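Side-chain contact in tRNA(Ile2) 2-agmatinylcytidine synthetase TiaS (Archaeoglobus fulgidus, PDB 5XOB), which catalyses the ATP-dependent attachment of agmatine to the wobble cytidine of an isoleucine tRNA, switching the codon it reads from AUG to AUA: residues Y394-P397 / P398-R402. Residues are numbered along the deposited sequence; the frame is centred on the assembly and turned at random.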
loop_
_atom_site.group_PDB
_atom_site.type_symbol
_atom_site.label_atom_id
_atom_site.label_comp_id
_atom_site.label_asym_id
_atom_site.label_seq_id
_atom_site.Cartn_x
_atom_site.Cartn_y
_atom_site.Cartn_z
ATOM N N TYR A 394 -2.907 14.286 -3.453
ATOM C CA TYR A 394 -2.001 13.715 -4.446
ATOM C C TYR A 394 -1.432 12.386 -3.952
ATOM O O TYR A 394 -1.207 12.201 -2.754
ATOM C CB TYR A 394 -0.857 14.682 -4.741
ATOM C CG TYR A 394 -1.296 16.051 -5.207
ATOM C CD1 TYR A 394 -1.506 16.313 -6.559
ATOM C CD2 TYR A 394 -1.493 17.086 -4.302
ATOM C CE1 TYR A 394 -1.899 17.568 -6.997
ATOM C CE2 TYR A 394 -1.887 18.346 -4.730
ATOM C CZ TYR A 394 -2.087 18.581 -6.080
ATOM O OH TYR A 394 -2.480 19.827 -6.519
ATOM N N GLU A 395 -1.192 11.470 -4.885
ATOM C CA GLU A 395 -0.686 10.146 -4.552
ATOM C C GLU A 395 0.450 9.742 -5.475
ATOM O O GLU A 395 0.626 10.288 -6.563
ATOM C CB GLU A 395 -1.804 9.105 -4.656
ATOM C CG GLU A 395 -2.263 8.831 -6.088
ATOM C CD GLU A 395 -3.468 7.906 -6.171
ATOM O OE1 GLU A 395 -3.978 7.699 -7.300
ATOM O OE2 GLU A 395 -3.910 7.385 -5.114
ATOM N N VAL A 396 1.198 8.753 -5.013
ATOM C CA VAL A 396 2.261 8.131 -5.775
ATOM C C VAL A 396 1.666 7.367 -6.966
ATOM O O VAL A 396 0.577 6.831 -6.849
ATOM C CB VAL A 396 2.996 7.145 -4.862
ATOM C CG1 VAL A 396 4.074 6.415 -5.614
ATOM C CG2 VAL A 396 3.626 7.867 -3.684
ATOM N N PRO A 397 2.375 7.296 -8.113
ATOM C CA PRO A 397 1.836 6.529 -9.253
ATOM C C PRO A 397 1.648 5.024 -8.983
ATOM O O PRO A 397 2.341 4.472 -8.131
ATOM C CB PRO A 397 2.894 6.739 -10.344
ATOM C CG PRO A 397 4.136 7.119 -9.604
ATOM C CD PRO A 397 3.641 7.960 -8.471
ATOM N N PRO A 398 0.740 4.353 -9.724
ATOM C CA PRO A 398 0.420 2.947 -9.438
ATOM C C PRO A 398 1.638 2.024 -9.363
ATOM O O PRO A 398 1.650 1.090 -8.555
ATOM C CB PRO A 398 -0.481 2.538 -10.610
ATOM C CG PRO A 398 -1.058 3.812 -11.104
ATOM C CD PRO A 398 0.024 4.835 -10.918
ATOM N N SER A 399 2.652 2.292 -10.183
ATOM C CA SER A 399 3.865 1.472 -10.198
ATOM C C SER A 399 4.638 1.568 -8.879
ATOM O O SER A 399 5.603 0.833 -8.663
ATOM C CB SER A 399 4.767 1.848 -11.384
ATOM O OG SER A 399 5.125 3.219 -11.355
ATOM N N ALA A 400 4.213 2.471 -8.003
ATOM C CA ALA A 400 4.809 2.592 -6.682
ATOM C C ALA A 400 3.793 2.502 -5.536
ATOM O O ALA A 400 4.159 2.682 -4.375
ATOM C CB ALA A 400 5.596 3.888 -6.608
ATOM N N ARG A 401 2.531 2.215 -5.854
ATOM C CA ARG A 401 1.513 2.008 -4.830
ATOM C C ARG A 401 1.962 0.847 -3.957
ATOM O O ARG A 401 2.422 -0.175 -4.475
ATOM C CB ARG A 401 0.155 1.664 -5.458
ATOM C CG ARG A 401 -1.000 1.557 -4.456
ATOM C CD ARG A 401 -2.027 2.684 -4.510
ATOM N NE ARG A 401 -1.479 3.970 -4.933
ATOM C CZ ARG A 401 -1.532 4.452 -6.173
ATOM N NH1 ARG A 401 -2.097 3.768 -7.156
ATOM N NH2 ARG A 401 -1.002 5.631 -6.437
ATOM N N ARG A 402 1.842 1.003 -2.643
ATOM C CA ARG A 402 2.095 -0.101 -1.728
ATOM C C ARG A 402 0.782 -0.843 -1.494
ATOM O O ARG A 402 -0.280 -0.242 -1.548
ATOM C CB ARG A 402 2.701 0.421 -0.427
ATOM C CG ARG A 402 3.997 1.192 -0.658
ATOM C CD ARG A 402 4.743 1.474 0.637
ATOM N NE ARG A 402 5.307 0.261 1.234
ATOM C CZ ARG A 402 5.716 0.152 2.500
ATOM N NH1 ARG A 402 5.629 1.181 3.342
ATOM N NH2 ARG A 402 6.215 -1.003 2.935
#
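Glu395 and Arg401, six residues apart round a tight turn, meet as stacked flat groups, their carboxylate and guanidinium planes 26° apart. Glu395 OE2 lies over one guanidinium face, offset toward its rim, 3.6 Å from Arg401 NH2. At that length, and with the oxygen well out of the guanidinium plane, the salt bridge is a long, purely electrostatic one that no N-H points along; the exact place of NH2 is doubtful. The arginine gets there by bending: CG is anti to the backbone N (chi1 -175°), but the chain then folds at chi2 and chi3, carrying the guanidinium back alongside the Glu395 carboxylate. Stronger partners sit outside the turn, since Glu395 OE2 accepts a hydrogen bond from Leu408 N and Arg401 NH1 pairs with Asp193. A glutamine in place of this glutamate would probably cost Arg401 its stacked negative charge, leaving the guanidinium to rely more on Asp193.

This end, with one long ion pair between partly exposed side chains, is the loose side; the tighter part is the bonded turn. Ala400 N donates to Pro397 O at 2.7 Å with an N-H...O angle of 158°, and Arg401 N follows with a bond to Pro398 O at 3.1 Å. The neighbouring proline rings touch across their shared peptide, while Val396, the one buried residue among those that touch, packs its side chain on Phe307 of helix 307-313. The i to i+3 bonding identifies a short 3-10 turn, entered through a Pro-Pro pair, that follows strand 392-395 at the start of the loop running to strand 416-417.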